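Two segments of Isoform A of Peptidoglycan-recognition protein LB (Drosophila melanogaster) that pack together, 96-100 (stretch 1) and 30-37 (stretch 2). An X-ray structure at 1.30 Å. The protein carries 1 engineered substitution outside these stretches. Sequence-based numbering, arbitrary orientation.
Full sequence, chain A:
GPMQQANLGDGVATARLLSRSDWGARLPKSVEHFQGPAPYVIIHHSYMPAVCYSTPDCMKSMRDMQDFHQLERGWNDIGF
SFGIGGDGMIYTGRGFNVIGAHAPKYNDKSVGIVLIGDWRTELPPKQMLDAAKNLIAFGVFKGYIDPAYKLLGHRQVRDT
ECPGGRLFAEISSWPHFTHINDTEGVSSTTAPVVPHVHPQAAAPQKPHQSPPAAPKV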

ATOM      1  N   PHE A  96     -10.268  -0.294   2.166  1.00 10.54           N
ATOM      2  CA  PHE A  96     -10.284  -0.480   3.627  1.00 11.96           C
ATOM      3  C   PHE A  96     -11.154  -1.668   4.041  1.00 12.18           C
ATOM      4  O   PHE A  96     -12.183  -1.924   3.422  1.00 12.83           O
ATOM      5  CB  PHE A  96     -10.793   0.775   4.318  1.00 13.35           C
ATOM      6  CG  PHE A  96      -9.897   1.977   4.174  1.00 12.20           C
ATOM      7  CD1 PHE A  96     -10.326   3.119   3.546  1.00 12.75           C
ATOM      8  CD2 PHE A  96      -8.693   1.977   4.823  1.00 12.59           C
ATOM      9  CE1 PHE A  96      -9.491   4.228   3.499  1.00 13.84           C
ATOM     10  CE2 PHE A  96      -7.848   3.086   4.790  1.00 12.67           C
ATOM     11  CZ  PHE A  96      -8.258   4.209   4.114  1.00 13.24           C
ATOM     12  N   ASN A  97     -10.707  -2.417   5.025  1.00 11.02           N
ATOM     13  CA  ASN A  97     -11.460  -3.509   5.688  1.00 12.56           C
ATOM     14  C   ASN A  97     -11.698  -4.651   4.716  1.00 12.92           C
ATOM     15  O   ASN A  97     -12.611  -5.458   4.952  1.00 14.42           O
ATOM     16  CB  ASN A  97     -12.769  -3.001   6.300  1.00 14.73           C
ATOM     17  CG  ASN A  97     -12.515  -2.280   7.598  1.00 16.95           C
ATOM     18  OD1 ASN A  97     -12.192  -1.110   7.585  1.00 23.41           O
ATOM     19  ND2 ASN A  97     -12.580  -3.015   8.701  1.00 17.81           N
ATOM     20  N   VAL A  98     -10.847  -4.804   3.734  1.00 11.76           N
ATOM     21  CA  VAL A  98     -10.870  -5.970   2.820  1.00 11.08           C
ATOM     22  C   VAL A  98      -9.586  -6.731   3.040  1.00 10.62           C
ATOM     23  O   VAL A  98      -8.451  -6.120   3.102  1.00 10.61           O
ATOM     24  CB  VAL A  98     -11.044  -5.608   1.337  1.00 11.32           C
ATOM     25  CG1 VAL A  98     -10.809  -6.763   0.403  1.00 11.36           C
ATOM     26  CG2 VAL A  98     -12.398  -4.980   1.121  1.00 12.20           C
ATOM     27  N   ILE A  99      -9.632  -8.024   3.216  1.00 11.14           N
ATOM     28  CA  ILE A  99      -8.450  -8.855   3.454  1.00 10.77           C
ATOM     29  C   ILE A  99      -7.563  -8.759   2.226  1.00 10.55           C
ATOM     30  O   ILE A  99      -8.017  -9.019   1.089  1.00 10.82           O
ATOM     31  CB  ILE A  99      -8.846 -10.309   3.766  1.00 11.78           C
ATOM     32  CG1 ILE A  99      -9.705 -10.350   5.044  1.00 13.28           C
ATOM     33  CG2 ILE A  99      -7.604 -11.162   3.891  1.00 13.14           C
ATOM     34  CD1 ILE A  99     -10.101 -11.738   5.519  1.00 15.34           C
ATOM     35  N   GLY A 100      -6.301  -8.420   2.440  1.00 10.63           N
ATOM     36  CA  GLY A 100      -5.314  -8.223   1.370  1.00 10.05           C
ATOM     37  C   GLY A 100      -4.558  -9.475   1.024  1.00  9.38           C
ATOM     38  O   GLY A 100      -4.866 -10.560   1.580  1.00 12.65           O
TER
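Stretch 2, residues 30-37: SVEHFQGP

Neither stretch forms a regular helix or strand, yet both are extended over most of their length, and they lie alongside each other through a single beta bridge between Val98 and His33, whose CA atoms are 4.4 Å apart. The two chains run antiparallel: Asn97 lies nearest Phe34, with 5.1 Å between their CA atoms, and on the other side of the bridge Ile99 meets Glu32. Within stretch 2, Val31 to Gln35 all have phi between -106° and -125° and psi between 121° and 162°, the extended conformation expected of a strand-like segment. Gly36, with phi 78°, departs from it. In stretch 1, Val98 is likewise extended (-115°/132°), whereas Asn97 has a positive phi (66°/27°), so the chain turns just before the bridge.

Two backbone hydrogen bonds flank the bridged pair. The amide N of Ile99 donates to Glu32 O at 2.9 Å, and the N of Phe34 donates to Asn97 O at 3.0 Å, with N-H...acceptor angles of 162° and 163°. The same two carbonyls also receive CA-H...O contacts from the bridged residues, Val98 CA lying 3.4 Å from Glu32 O and His33 CA 3.3 Å from Asn97 O. Each oxygen thus faces both an amide and an alpha carbon of the opposing chain. At the pair Ile99 and Glu32 a water adds a second link, between Glu32 N and Ile99 O: its oxygen accepts from Glu32 N at 3.0 Å and lies 2.9 Å from Ile99 O.

Of all the residues, Asn97 has the largest area covered by the other stretch. Its CA-to-CB bond points sideways, but the amide end comes nearer, and ND2 donates to two main-chain carbonyls, Phe34 O and Gly36 O, each at 2.9 Å. With angles of 171° and 156°, these bonds use both amide protons and hold stretch 2 as it passes from Phe34 to Gly36, carrying the attachment past the end of the backbone pairing.

The buried Phe34 ring, set by a chi1 of 70° (p), packs back against stretch 1. Asn97 CA sits over one face of the Phe34 ring, 3.7 Å from the ring centroid and 16° off the normal, in a CH-pi contact. Val98 O and Ile99 N approach the edge instead, near the ring plane, with Val98 O 3.6 Å from Phe34 CE2 and Ile99 N 3.9 Å from Phe34 CD2. The ring thus meets Asn97 with a face, and Val98 and Ile99 with its edge, and Ile99 CG1 adds an apolar contact at 4.2 Å from Phe34 CD2.

Ile99 reaches along stretch 2 with its extended chi2 (t), placing CD1 3.6 Å from His33 O and 3.9 Å from Glu32 CB. Val98 and His33 both point away overall, but Val98 CG2 still lies 3.9 Å from Val31 CG1 and 4.1 Å from His33 ND1. Together the stretches bury 448 Å², counting both sides.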

ATOM      1  N   SER A  30     -13.459 -12.408  -5.826  1.00 18.27           N
ATOM      2  CA  SER A  30     -14.127 -12.630  -4.530  1.00 19.93           C
ATOM      3  C   SER A  30     -13.632 -11.524  -3.591  1.00 18.24           C
ATOM      4  O   SER A  30     -12.500 -11.117  -3.795  1.00 18.20           O
ATOM      5  CB  SER A  30     -13.727 -13.999  -4.034  1.00 23.00           C
ATOM      6  OG  SER A  30     -14.161 -14.218  -2.710  1.00 29.86           O
ATOM      7  N   VAL A  31     -14.423 -11.102  -2.627  1.00 16.76           N
ATOM      8  CA  VAL A  31     -14.073 -10.083  -1.583  1.00 15.61           C
ATOM      9  C   VAL A  31     -14.298 -10.686  -0.194  1.00 18.27           C
ATOM     10  O   VAL A  31     -15.443 -11.102   0.101  1.00 17.65           O
ATOM     11  CB  VAL A  31     -14.871  -8.787  -1.732  1.00 16.25           C
ATOM     12  CG1 VAL A  31     -14.460  -7.800  -0.655  1.00 17.50           C
ATOM     13  CG2 VAL A  31     -14.653  -8.152  -3.106  1.00 16.29           C
ATOM     14  N   GLU A  32     -13.250 -10.747   0.621  1.00 16.42           N
ATOM     15  CA  GLU A  32     -13.330 -11.158   2.046  1.00 16.45           C
ATOM     16  C   GLU A  32     -13.109  -9.916   2.898  1.00 17.61           C
ATOM     17  O   GLU A  32     -12.212  -9.107   2.577  1.00 14.86           O
ATOM     18  CB  GLU A  32     -12.312 -12.249   2.369  1.00 19.84           C
ATOM     19  CG  GLU A  32     -12.300 -13.428   1.403  1.00 24.94           C
ATOM     20  CD  GLU A  32     -11.273 -14.481   1.769  1.00 28.81           C
ATOM     21  OE1 GLU A  32     -10.168 -14.490   1.173  1.00 32.65           O
ATOM     22  OE2 GLU A  32     -11.578 -15.292   2.681  1.00 35.13           O
ATOM     23  N   HIS A  33     -13.889  -9.717   3.941  1.00 16.07           N
ATOM     24  CA  HIS A  33     -13.820  -8.545   4.809  1.00 16.48           C
ATOM     25  C   HIS A  33     -13.188  -8.893   6.134  1.00 15.28           C
ATOM     26  O   HIS A  33     -13.132 -10.053   6.536  1.00 15.69           O
ATOM     27  CB  HIS A  33     -15.184  -7.921   5.006  1.00 19.19           C
ATOM     28  CG  HIS A  33     -15.795  -7.464   3.732  1.00 20.21           C
ATOM     29  ND1 HIS A  33     -15.668  -6.170   3.269  1.00 24.48           N
ATOM     30  CD2 HIS A  33     -16.515  -8.149   2.814  1.00 21.62           C
ATOM     31  CE1 HIS A  33     -16.306  -6.077   2.110  1.00 22.58           C
ATOM     32  NE2 HIS A  33     -16.832  -7.266   1.820  1.00 24.15           N
ATOM     33  N   PHE A  34     -12.665  -7.871   6.778  1.00 13.97           N
ATOM     34  CA  PHE A  34     -12.336  -7.910   8.215  1.00 14.62           C
ATOM     35  C   PHE A  34     -13.047  -6.747   8.885  1.00 14.33           C
ATOM     36  O   PHE A  34     -13.449  -5.783   8.252  1.00 15.01           O
ATOM     37  CB  PHE A  34     -10.812  -7.937   8.400  1.00 14.27           C
ATOM     38  CG  PHE A  34     -10.035  -6.687   8.051  1.00 12.65           C
ATOM     39  CD1 PHE A  34      -9.937  -5.678   8.992  1.00 12.52           C
ATOM     40  CD2 PHE A  34      -9.344  -6.568   6.854  1.00 12.61           C
ATOM     41  CE1 PHE A  34      -9.174  -4.559   8.723  1.00 13.35           C
ATOM     42  CE2 PHE A  34      -8.573  -5.445   6.592  1.00 13.98           C
ATOM     43  CZ  PHE A  34      -8.505  -4.449   7.525  1.00 14.39           C
ATOM     44  N   GLN A  35     -13.170  -6.842  10.202  1.00 17.23           N
ATOM     45  CA  GLN A  35     -14.005  -5.911  10.980  1.00 18.19           C
ATOM     46  C   GLN A  35     -13.090  -4.980  11.782  1.00 20.26           C
ATOM     47  O   GLN A  35     -11.968  -5.392  12.150  1.00 21.99           O
ATOM     48  CB  GLN A  35     -15.002  -6.713  11.839  1.00 20.04           C
ATOM     49  CG  GLN A  35     -16.090  -7.416  11.031  1.00 21.10           C
ATOM     50  CD  GLN A  35     -15.613  -8.649  10.307  1.00 22.87           C
ATOM     51  OE1 GLN A  35     -15.028  -9.567  10.893  1.00 26.25           O
ATOM     52  NE2 GLN A  35     -15.872  -8.698   9.003  1.00 26.75           N
ATOM     53  N   GLY A  36     -13.617  -3.792  12.069  1.00 21.76           N
ATOM     54  CA  GLY A  36     -13.051  -2.829  13.034  1.00 20.62           C
ATOM     55  C   GLY A  36     -11.872  -2.115  12.394  1.00 19.49           C
ATOM     56  O   GLY A  36     -11.435  -2.446  11.266  1.00 20.19           O
ATOM     57  N   PRO A  37     -11.309  -1.108  13.075  1.00 17.18           N
ATOM     58  CA  PRO A  37     -10.230  -0.316  12.497  1.00 16.18           C
ATOM     59  C   PRO A  37      -8.959  -1.152  12.387  1.00 13.02           C
ATOM     60  O   PRO A  37      -8.644  -1.935  13.236  1.00 15.11           O
ATOM     61  CB  PRO A  37     -10.040   0.838  13.469  1.00 16.75           C
ATOM     62  CG  PRO A  37     -10.512   0.282  14.771  1.00 20.87           C
ATOM     63  CD  PRO A  37     -11.644  -0.659  14.429  1.00 19.42           C
TER
HETATM   64  O   HOH W   1     -10.399 -10.130  -0.201  1.00 13.81           O